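Side-chain contacts in beta-mannosidase (Trichoderma harzianum, PDB 4CVU), which probably hydrolyses terminal beta-linked mannose residues from the non-reducing ends of mannosides, as a family 2 glycoside hydrolase: residues W200-A205 with P715-L720; M418-S423 with A592-F597; D571-D576 with L704-N709. One frame throughout, in Å; residues are numbered along the deposited sequence.

Contact 1 (W200-A205 with P715-L720); sequences WDWGPA and PTWAGL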
loop_
_atom_site.group_PDB
_atom_site.type_symbol
_atom_site.label_atom_id
_atom_site.label_comp_id
_atom_site.label_asym_id
_atom_site.label_seq_id
_atom_site.Cartn_x
_atom_site.Cartn_y
_atom_site.Cartn_z
ATOM N N TRP A 200 -13.835 4.287 -18.356
ATOM C CA TRP A 200 -15.308 4.417 -18.229
ATOM C C TRP A 200 -15.574 5.022 -16.852
ATOM O O TRP A 200 -14.634 5.260 -16.050
ATOM C CB TRP A 200 -16.028 3.062 -18.456
ATOM C CG TRP A 200 -17.411 3.144 -19.197
ATOM C CD1 TRP A 200 -18.631 3.186 -18.626
ATOM C CD2 TRP A 200 -17.638 3.187 -20.624
ATOM N NE1 TRP A 200 -19.623 3.276 -19.585
ATOM C CE2 TRP A 200 -19.038 3.284 -20.819
ATOM C CE3 TRP A 200 -16.806 3.180 -21.737
ATOM C CZ2 TRP A 200 -19.618 3.355 -22.083
ATOM C CZ3 TRP A 200 -17.388 3.226 -23.021
ATOM C CH2 TRP A 200 -18.799 3.312 -23.172
ATOM N N ASP A 201 -16.850 5.279 -16.561
ATOM C CA ASP A 201 -17.225 5.887 -15.312
ATOM C C ASP A 201 -17.193 4.921 -14.121
ATOM O O ASP A 201 -17.514 5.338 -13.034
ATOM C CB ASP A 201 -18.586 6.636 -15.394
ATOM C CG ASP A 201 -19.745 5.768 -15.810
ATOM O OD1 ASP A 201 -19.624 4.531 -15.990
ATOM O OD2 ASP A 201 -20.855 6.348 -15.945
ATOM N N TRP A 202 -16.712 3.693 -14.317
ATOM C CA TRP A 202 -16.411 2.782 -13.235
ATOM C C TRP A 202 -15.034 2.131 -13.371
ATOM O O TRP A 202 -14.775 1.219 -12.645
ATOM C CB TRP A 202 -17.448 1.641 -13.109
ATOM C CG TRP A 202 -18.024 1.212 -14.399
ATOM C CD1 TRP A 202 -19.300 1.492 -14.855
ATOM C CD2 TRP A 202 -17.369 0.514 -15.445
ATOM N NE1 TRP A 202 -19.464 0.987 -16.113
ATOM C CE2 TRP A 202 -18.292 0.372 -16.491
ATOM C CE3 TRP A 202 -16.075 -0.029 -15.604
ATOM C CZ2 TRP A 202 -17.965 -0.263 -17.674
ATOM C CZ3 TRP A 202 -15.778 -0.677 -16.747
ATOM C CH2 TRP A 202 -16.692 -0.804 -17.777
ATOM N N GLY A 203 -14.202 2.554 -14.293
ATOM C CA GLY A 203 -12.914 1.833 -14.560
ATOM C C GLY A 203 -11.856 2.723 -15.143
ATOM O O GLY A 203 -12.148 3.871 -15.570
ATOM N N PRO A 204 -10.587 2.240 -15.121
ATOM C CA PRO A 204 -9.405 2.977 -15.563
ATOM C C PRO A 204 -9.206 2.885 -17.073
ATOM O O PRO A 204 -9.964 2.152 -17.792
ATOM C CB PRO A 204 -8.249 2.245 -14.832
ATOM C CG PRO A 204 -8.727 0.826 -14.758
ATOM C CD PRO A 204 -10.242 0.892 -14.615
ATOM N N ALA A 205 -8.208 3.605 -17.569
ATOM C CA ALA A 205 -7.946 3.679 -18.986
ATOM C C ALA A 205 -6.532 3.271 -19.300
ATOM O O ALA A 205 -5.703 4.153 -19.605
ATOM C CB ALA A 205 -8.161 5.104 -19.469
ATOM N N PRO A 715 -15.211 3.536 -5.974
ATOM C CA PRO A 715 -16.655 3.654 -5.733
ATOM C C PRO A 715 -17.431 3.517 -7.026
ATOM O O PRO A 715 -17.181 4.260 -7.973
ATOM C CB PRO A 715 -16.811 5.027 -5.121
ATOM C CG PRO A 715 -15.631 5.775 -5.501
ATOM C CD PRO A 715 -14.517 4.817 -5.819
ATOM N N THR A 716 -18.329 2.531 -7.084
ATOM C CA THR A 716 -19.159 2.304 -8.287
ATOM C C THR A 716 -20.561 1.765 -8.005
ATOM O O THR A 716 -21.005 1.620 -6.860
ATOM C CB THR A 716 -18.511 1.231 -9.195
ATOM O OG1 THR A 716 -18.844 -0.047 -8.639
ATOM C CG2 THR A 716 -16.928 1.383 -9.349
ATOM N N TRP A 717 -21.239 1.369 -9.056
ATOM C CA TRP A 717 -22.566 0.741 -8.960
ATOM C C TRP A 717 -22.508 -0.791 -8.668
ATOM O O TRP A 717 -23.554 -1.448 -8.582
ATOM C CB TRP A 717 -23.374 0.987 -10.246
ATOM C CG TRP A 717 -23.534 2.410 -10.702
ATOM C CD1 TRP A 717 -24.688 3.173 -10.601
ATOM C CD2 TRP A 717 -22.590 3.234 -11.415
ATOM N NE1 TRP A 717 -24.480 4.408 -11.102
ATOM C CE2 TRP A 717 -23.221 4.486 -11.635
ATOM C CE3 TRP A 717 -21.267 3.067 -11.831
ATOM C CZ2 TRP A 717 -22.566 5.558 -12.242
ATOM C CZ3 TRP A 717 -20.618 4.123 -12.453
ATOM C CH2 TRP A 717 -21.268 5.371 -12.652
ATOM N N ALA A 718 -21.298 -1.364 -8.529
ATOM C CA ALA A 718 -21.153 -2.796 -8.360
ATOM C C ALA A 718 -21.783 -3.312 -7.090
ATOM O O ALA A 718 -21.911 -2.569 -6.093
ATOM C CB ALA A 718 -19.650 -3.168 -8.382
ATOM N N GLY A 719 -22.244 -4.573 -7.136
ATOM C CA GLY A 719 -22.646 -5.311 -5.973
ATOM C C GLY A 719 -21.497 -6.237 -5.535
ATOM O O GLY A 719 -21.444 -6.609 -4.401
ATOM N N LEU A 720 -20.639 -6.601 -6.450
ATOM C CA LEU A 720 -19.475 -7.497 -6.162
ATOM C C LEU A 720 -18.219 -6.725 -6.478
ATOM O O LEU A 720 -18.052 -6.224 -7.581
ATOM C CB LEU A 720 -19.526 -8.740 -7.021
ATOM C CG LEU A 720 -20.820 -9.578 -7.064
ATOM C CD1 LEU A 720 -20.634 -10.720 -8.040
ATOM C CD2 LEU A 720 -21.273 -10.090 -5.716
HETATM O O HOH W 1 -16.168 4.915 -10.500
#
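The indoles of Trp202 and Trp717 meet nearly at right angles where a loop of the galactose-binding-like domain reaches the loop that runs from strand 702-705 of the catalytic barrel toward helix 729-736. Their planes stand 88° apart and the centroid of the Trp202 five-membered ring lies 5.9 Å from that of the Trp717 six-membered ring, an oblique pairing rather than a stack. The Trp202 side presents its CD1 corner, 3.8 Å from Trp717 CZ3. Asp201 lies across the CZ3-CH2 border of the six-membered ring of Trp717: its carboxylate, turned 43° from the indole plane, stands obliquely above that border with OD2 3.5 Å from CH2. Asp201 O alone approaches near the ring plane, 3.4 Å from CZ3, where it faces the slightly positive C-H edge. Trp717 reaches this place with CG anti to its own carbonyl carbon (chi1 -54°), and Tyr575 OH bonds its NE1 on the far side of the indole. Beside the ring pair, Trp202 CB packs on Thr716 CG2 at 3.8 Å. The hydroxyl of Thr716 turns inward to its own chain and accepts from Ala718 N in an ST turn; Asp710 OD1 is its second partner. Further aromatic rings surround the pair: Trp202 meets Trp422 edge-to-face, and Trp717 meets Trp706 and His628 in the same manner. One water bridges the two backbones, donating to Asp201 O at 2.9 Å and to Pro715 O at 2.8 Å.

Contact 2 (M418-S423 with A592-F597); sequences MLRVWS and ANEFGF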
loop_
_atom_site.group_PDB
_atom_site.type_symbol
_atom_site.label_atom_id
_atom_site.label_comp_id
_atom_site.label_asym_id
_atom_site.label_seq_id
_atom_site.Cartn_x
_atom_site.Cartn_y
_atom_site.Cartn_z
ATOM N N MET A 418 -30.271 -14.536 -15.408
ATOM C CA MET A 418 -29.763 -13.804 -16.567
ATOM C C MET A 418 -28.684 -12.802 -16.165
ATOM O O MET A 418 -28.756 -12.210 -15.074
ATOM C CB MET A 418 -30.926 -13.038 -17.265
ATOM C CG MET A 418 -30.539 -12.358 -18.561
ATOM S SD MET A 418 -31.964 -11.539 -19.356
ATOM C CE MET A 418 -32.653 -12.871 -20.307
ATOM N N LEU A 419 -27.670 -12.681 -17.033
ATOM C CA LEU A 419 -26.769 -11.554 -17.085
ATOM C C LEU A 419 -26.879 -10.872 -18.435
ATOM O O LEU A 419 -26.959 -11.533 -19.496
ATOM C CB LEU A 419 -25.288 -11.964 -16.839
ATOM C CG LEU A 419 -24.959 -12.619 -15.513
ATOM C CD1 LEU A 419 -23.560 -13.233 -15.531
ATOM C CD2 LEU A 419 -25.066 -11.641 -14.376
ATOM N N ARG A 420 -26.828 -9.542 -18.427
ATOM C CA ARG A 420 -26.594 -8.805 -19.633
ATOM C C ARG A 420 -25.119 -8.566 -19.793
ATOM O O ARG A 420 -24.531 -7.877 -18.963
ATOM C CB ARG A 420 -27.303 -7.456 -19.613
ATOM C CG ARG A 420 -26.775 -6.521 -20.677
ATOM C CD ARG A 420 -27.779 -5.419 -20.933
ATOM N NE ARG A 420 -27.271 -4.428 -21.880
ATOM C CZ ARG A 420 -27.039 -3.142 -21.629
ATOM N NH1 ARG A 420 -27.223 -2.604 -20.431
ATOM N NH2 ARG A 420 -26.608 -2.371 -22.607
ATOM N N VAL A 421 -24.538 -9.120 -20.850
ATOM C CA VAL A 421 -23.135 -8.946 -21.158
ATOM C C VAL A 421 -22.991 -7.613 -21.908
ATOM O O VAL A 421 -23.132 -7.530 -23.124
ATOM C CB VAL A 421 -22.544 -10.127 -21.956
ATOM C CG1 VAL A 421 -21.035 -9.985 -22.088
ATOM C CG2 VAL A 421 -22.864 -11.428 -21.286
ATOM N N TRP A 422 -22.688 -6.586 -21.123
ATOM C CA TRP A 422 -22.689 -5.199 -21.503
ATOM C C TRP A 422 -21.672 -4.859 -22.589
ATOM O O TRP A 422 -20.549 -5.336 -22.551
ATOM C CB TRP A 422 -22.389 -4.375 -20.230
ATOM C CG TRP A 422 -22.197 -2.899 -20.486
ATOM C CD1 TRP A 422 -23.194 -1.963 -20.602
ATOM C CD2 TRP A 422 -20.968 -2.207 -20.662
ATOM N NE1 TRP A 422 -22.644 -0.718 -20.810
ATOM C CE2 TRP A 422 -21.280 -0.844 -20.867
ATOM C CE3 TRP A 422 -19.620 -2.603 -20.695
ATOM C CZ2 TRP A 422 -20.295 0.127 -21.100
ATOM C CZ3 TRP A 422 -18.646 -1.646 -20.907
ATOM C CH2 TRP A 422 -18.984 -0.298 -21.118
ATOM N N SER A 423 -22.062 -4.022 -23.548
ATOM C CA SER A 423 -21.097 -3.490 -24.543
ATOM C C SER A 423 -20.701 -2.074 -24.128
ATOM O O SER A 423 -21.577 -1.294 -23.759
ATOM C CB SER A 423 -21.699 -3.510 -25.966
ATOM O OG SER A 423 -22.940 -2.771 -26.035
ATOM N N ALA A 592 -36.683 -3.867 -16.953
ATOM C CA ALA A 592 -35.764 -2.875 -16.453
ATOM C C ALA A 592 -34.381 -3.461 -16.663
ATOM O O ALA A 592 -34.026 -4.405 -15.983
ATOM C CB ALA A 592 -36.028 -2.634 -14.976
ATOM N N ASN A 593 -33.653 -2.959 -17.657
ATOM C CA ASN A 593 -32.368 -3.538 -18.040
ATOM C C ASN A 593 -31.155 -2.888 -17.394
ATOM O O ASN A 593 -30.037 -3.433 -17.481
ATOM C CB ASN A 593 -32.230 -3.548 -19.569
ATOM C CG ASN A 593 -31.817 -2.217 -20.146
ATOM O OD1 ASN A 593 -32.291 -1.185 -19.733
ATOM N ND2 ASN A 593 -30.951 -2.248 -21.160
ATOM N N GLU A 594 -31.398 -1.725 -16.775
ATOM C CA GLU A 594 -30.379 -0.874 -16.112
ATOM C C GLU A 594 -30.974 0.003 -15.033
ATOM O O GLU A 594 -31.931 0.762 -15.277
ATOM C CB GLU A 594 -29.735 0.116 -17.095
ATOM C CG GLU A 594 -28.855 -0.448 -18.156
ATOM C CD GLU A 594 -27.964 0.587 -18.843
ATOM O OE1 GLU A 594 -27.552 1.561 -18.189
ATOM O OE2 GLU A 594 -27.571 0.386 -20.042
ATOM N N PHE A 595 -30.367 -0.038 -13.855
ATOM C CA PHE A 595 -30.706 0.916 -12.781
ATOM C C PHE A 595 -29.704 0.845 -11.653
ATOM O O PHE A 595 -29.171 -0.235 -11.345
ATOM C CB PHE A 595 -32.128 0.702 -12.251
ATOM C CG PHE A 595 -32.394 -0.697 -11.763
ATOM C CD1 PHE A 595 -32.743 -1.720 -12.662
ATOM C CD2 PHE A 595 -32.329 -0.997 -10.406
ATOM C CE1 PHE A 595 -33.000 -3.008 -12.201
ATOM C CE2 PHE A 595 -32.577 -2.287 -9.943
ATOM C CZ PHE A 595 -32.931 -3.282 -10.837
ATOM N N GLY A 596 -29.408 1.999 -11.058
ATOM C CA GLY A 596 -28.462 2.022 -9.914
ATOM C C GLY A 596 -28.053 3.360 -9.340
ATOM O O GLY A 596 -28.580 4.421 -9.723
ATOM N N PHE A 597 -27.172 3.272 -8.339
ATOM C CA PHE A 597 -26.602 4.381 -7.566
ATOM C C PHE A 597 -25.219 3.827 -7.150
ATOM O O PHE A 597 -25.159 2.639 -6.905
ATOM C CB PHE A 597 -27.418 4.598 -6.327
ATOM C CG PHE A 597 -27.302 5.978 -5.735
ATOM C CD1 PHE A 597 -26.352 6.284 -4.824
ATOM C CD2 PHE A 597 -28.199 6.986 -6.135
ATOM C CE1 PHE A 597 -26.243 7.554 -4.290
ATOM C CE2 PHE A 597 -28.122 8.228 -5.608
ATOM C CZ PHE A 597 -27.161 8.542 -4.685
#
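Arg420 and Glu594 form a buried salt bridge between two strands of the catalytic barrel, with NH1 3.0 Å from OE2 and an N-H...O angle of 154°. This is the tight part of the contact. NH1 also lies 3.5 Å from Glu594 CG, so the guanidinium leans on the carboxylate stem as well as on its oxygen. The two flat groups are close to parallel, but NH1 meets OE2 from above the carboxylate plane, 36° out of it, and this is a single-atom grip rather than a two-pronged one. Arg420 reaches across with CG anti to the backbone N (chi1 164°) and a chain extended as far as NE. Glu446 takes NE in a second salt bridge, while Asn388 and Asn488 accept from NH1 and NH2, which should leave the guanidinium little freedom to turn. Glu594 OE1 is likewise engaged, by Tyr573 OH.

The looser part lies over one face of the guanidinium, where Asn593 ND2 sits 3.8 Å from NH1 in van der Waals contact alone. The backbones stay well apart, the closest CA atoms, those of Arg420 and Asn593, being 8.0 Å from each other; all three touching residues are nevertheless buried, and neither part opens to solvent. Around them, strand 418-421 runs between strands 380-389 and 442-446, whereas strand 592-595 lies beside 570-572, with Phe595 packed on helix 664-692 and strand 702-705.

Contact 3 (D571-D576 with L704-N709); sequences DFYNYD and LYWQLN. With CD (cadmium ion), chain B.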
loop_
_atom_site.group_PDB
_atom_site.type_symbol
_atom_site.label_atom_id
_atom_site.label_comp_id
_atom_site.label_asym_id
_atom_site.label_seq_id
_atom_site.Cartn_x
_atom_site.Cartn_y
_atom_site.Cartn_z
ATOM N N ASP A 571 -34.410 2.459 -18.109
ATOM C CA ASP A 571 -33.269 2.796 -17.211
ATOM C C ASP A 571 -33.718 3.612 -15.980
ATOM O O ASP A 571 -34.795 4.222 -15.948
ATOM C CB ASP A 571 -32.279 3.667 -17.945
ATOM C CG ASP A 571 -32.866 5.002 -18.313
ATOM O OD1 ASP A 571 -33.817 5.040 -19.094
ATOM O OD2 ASP A 571 -32.381 6.044 -17.825
ATOM N N PHE A 572 -32.904 3.665 -14.950
ATOM C CA PHE A 572 -33.220 4.594 -13.886
ATOM C C PHE A 572 -31.974 4.991 -13.174
ATOM O O PHE A 572 -31.367 4.201 -12.446
ATOM C CB PHE A 572 -34.286 4.069 -12.889
ATOM C CG PHE A 572 -34.950 5.167 -12.114
ATOM C CD1 PHE A 572 -35.630 6.180 -12.782
ATOM C CD2 PHE A 572 -34.837 5.240 -10.752
ATOM C CE1 PHE A 572 -36.219 7.217 -12.090
ATOM C CE2 PHE A 572 -35.420 6.285 -10.042
ATOM C CZ PHE A 572 -36.126 7.273 -10.716
ATOM N N TYR A 573 -31.579 6.235 -13.419
ATOM C CA TYR A 573 -30.420 6.774 -12.757
ATOM C C TYR A 573 -30.742 8.150 -12.222
ATOM O O TYR A 573 -29.998 9.099 -12.448
ATOM C CB TYR A 573 -29.260 6.835 -13.733
ATOM C CG TYR A 573 -28.753 5.499 -14.205
ATOM C CD1 TYR A 573 -27.955 4.703 -13.387
ATOM C CD2 TYR A 573 -29.009 5.064 -15.503
ATOM C CE1 TYR A 573 -27.440 3.508 -13.844
ATOM C CE2 TYR A 573 -28.515 3.867 -15.962
ATOM C CZ TYR A 573 -27.729 3.093 -15.128
ATOM O OH TYR A 573 -27.249 1.912 -15.635
ATOM N N ASN A 574 -31.836 8.274 -11.503
ATOM C CA ASN A 574 -32.130 9.525 -10.834
ATOM C C ASN A 574 -31.262 9.651 -9.567
ATOM O O ASN A 574 -31.370 8.849 -8.650
ATOM C CB ASN A 574 -33.626 9.584 -10.533
ATOM C CG ASN A 574 -34.075 10.942 -10.076
ATOM O OD1 ASN A 574 -33.342 11.661 -9.395
ATOM N ND2 ASN A 574 -35.315 11.301 -10.439
ATOM N N TYR A 575 -30.387 10.663 -9.538
ATOM C CA TYR A 575 -29.395 10.841 -8.466
ATOM C C TYR A 575 -29.847 11.900 -7.434
ATOM O O TYR A 575 -29.108 12.288 -6.511
ATOM C CB TYR A 575 -28.027 11.170 -9.069
ATOM C CG TYR A 575 -27.423 10.032 -9.890
ATOM C CD1 TYR A 575 -26.981 8.875 -9.267
ATOM C CD2 TYR A 575 -27.288 10.119 -11.267
ATOM C CE1 TYR A 575 -26.448 7.822 -9.979
ATOM C CE2 TYR A 575 -26.750 9.071 -12.000
ATOM C CZ TYR A 575 -26.321 7.910 -11.344
ATOM O OH TYR A 575 -25.784 6.839 -12.022
ATOM N N ASP A 576 -31.093 12.330 -7.568
ATOM C CA ASP A 576 -31.718 13.195 -6.605
ATOM C C ASP A 576 -32.191 12.364 -5.415
ATOM O O ASP A 576 -33.238 11.715 -5.492
ATOM C CB ASP A 576 -32.907 13.908 -7.264
ATOM C CG ASP A 576 -33.674 14.808 -6.308
ATOM O OD1 ASP A 576 -33.313 14.933 -5.124
ATOM O OD2 ASP A 576 -34.687 15.396 -6.771
ATOM N N LEU A 704 -32.702 -6.275 -14.357
ATOM C CA LEU A 704 -31.224 -6.423 -14.415
ATOM C C LEU A 704 -30.578 -5.185 -13.839
ATOM O O LEU A 704 -30.451 -4.153 -14.506
ATOM C CB LEU A 704 -30.743 -6.645 -15.858
ATOM C CG LEU A 704 -31.410 -7.748 -16.677
ATOM C CD1 LEU A 704 -30.914 -7.773 -18.119
ATOM C CD2 LEU A 704 -31.244 -9.110 -16.051
ATOM N N TYR A 705 -30.174 -5.251 -12.589
ATOM C CA TYR A 705 -29.582 -4.070 -11.975
ATOM C C TYR A 705 -28.203 -3.706 -12.551
ATOM O O TYR A 705 -27.453 -4.555 -13.084
ATOM C CB TYR A 705 -29.597 -4.180 -10.447
ATOM C CG TYR A 705 -28.620 -5.170 -9.776
ATOM C CD1 TYR A 705 -27.265 -4.904 -9.710
ATOM C CD2 TYR A 705 -29.088 -6.333 -9.160
ATOM C CE1 TYR A 705 -26.391 -5.784 -9.047
ATOM C CE2 TYR A 705 -28.228 -7.206 -8.504
ATOM C CZ TYR A 705 -26.885 -6.929 -8.449
ATOM O OH TYR A 705 -26.009 -7.794 -7.797
ATOM N N TRP A 706 -27.896 -2.418 -12.459
ATOM C CA TRP A 706 -26.586 -1.887 -12.843
ATOM C C TRP A 706 -25.780 -1.698 -11.559
ATOM O O TRP A 706 -26.150 -0.857 -10.736
ATOM C CB TRP A 706 -26.723 -0.545 -13.622
ATOM C CG TRP A 706 -25.373 -0.194 -14.119
ATOM C CD1 TRP A 706 -24.421 0.473 -13.445
ATOM C CD2 TRP A 706 -24.750 -0.670 -15.322
ATOM N NE1 TRP A 706 -23.257 0.495 -14.140
ATOM C CE2 TRP A 706 -23.429 -0.200 -15.311
ATOM C CE3 TRP A 706 -25.197 -1.406 -16.416
ATOM C CZ2 TRP A 706 -22.556 -0.443 -16.328
ATOM C CZ3 TRP A 706 -24.317 -1.670 -17.441
ATOM C CH2 TRP A 706 -22.998 -1.190 -17.390
ATOM N N GLN A 707 -24.680 -2.424 -11.311
ATOM C CA GLN A 707 -24.025 -3.372 -12.181
ATOM C C GLN A 707 -23.603 -4.524 -11.279
ATOM O O GLN A 707 -23.575 -4.376 -10.049
ATOM C CB GLN A 707 -22.771 -2.761 -12.830
ATOM C CG GLN A 707 -21.743 -2.250 -11.837
ATOM C CD GLN A 707 -20.727 -1.282 -12.414
ATOM O OE1 GLN A 707 -21.042 -0.129 -12.676
ATOM N NE2 GLN A 707 -19.484 -1.739 -12.583
ATOM N N LEU A 708 -23.337 -5.686 -11.866
ATOM C CA LEU A 708 -23.039 -6.836 -11.050
ATOM C C LEU A 708 -21.741 -6.581 -10.343
ATOM O O LEU A 708 -21.644 -6.754 -9.126
ATOM C CB LEU A 708 -22.926 -8.115 -11.904
ATOM C CG LEU A 708 -22.275 -9.348 -11.206
ATOM C CD1 LEU A 708 -23.196 -9.934 -10.176
ATOM C CD2 LEU A 708 -21.985 -10.410 -12.211
ATOM N N ASN A 709 -20.727 -6.187 -11.122
ATOM C CA ASN A 709 -19.342 -6.405 -10.699
ATOM C C ASN A 709 -18.397 -5.233 -10.978
ATOM O O ASN A 709 -18.743 -4.337 -11.765
ATOM C CB ASN A 709 -18.813 -7.685 -11.347
ATOM C CG ASN A 709 -18.700 -7.568 -12.855
ATOM O OD1 ASN A 709 -19.658 -7.188 -13.527
ATOM N ND2 ASN A 709 -17.528 -7.894 -13.402
HETATM CD CD CD B . -35.231 6.690 -19.288
HETATM O O HOH W 2 -37.039 8.529 -19.452
HETATM O O HOH W 3 -37.082 4.622 -19.403
#
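Tyr573 and Trp706 carry the whole contact, an offset edge-to-face aromatic pair next to two strands of the catalytic barrel. The edge of the tyrosine ring is turned toward the face of the indole, planes 71° apart, with 5.9 Å between the centroids of the Tyr573 ring and the Trp706 five-membered ring. The phenol end makes the closest approach: Tyr573 OH is 3.2 Å from Trp706 CG and equally near its CB, which lies close to the plane of the phenol ring. Trp706 is placed to receive it by a CG anti to the backbone N (chi1 -172°). The hydrogen bond of the hydroxyl goes to Glu594 OE1, and its approach to the indole is packing. A phenylalanine in place of Tyr573 would probably leave Glu594 OE1 without this partner and open a gap beside Trp706 CG.

Just past strand 702-705, a cis peptide joins Trp706 to Gln707, as is found after the last barrel strand in many related glycosidases. Gln707 CB packs over one indole face, and its OE1 accepts a weak bond from Trp706 NE1. The amide is fixed at its other end by Gln707 NE2, which donates almost straight (173°) to Asn709 O. At the start of segment 571-576, Asp571 OD1 binds a cadmium ion at 2.2 Å, with two waters as further ligands.

Overall arrangement
Along the chain the segments come in the order 200-205, 418-423, 571-576, 592-597, 704-709 and 715-720, so contact 1 spans the other two, while contacts 2 and 3 interleave. The centres of contacts 2 and 3 are about 8 Å apart, and contact 1 lies about 13 and 12 Å from them. Strands 418-421, 570-572, 592-595 and 702-705 belong to the barrel; contact 1 brings in the galactose-binding-like domain. Trp422 of contact 2 touches Trp200, Trp202 and Trp706, linking all three, and Phe595 O lies 2.8 Å from Trp706 N. The cluster thus ties an accessory domain to the C-terminal ends of the barrel strands, where such enzymes generally hold their active site.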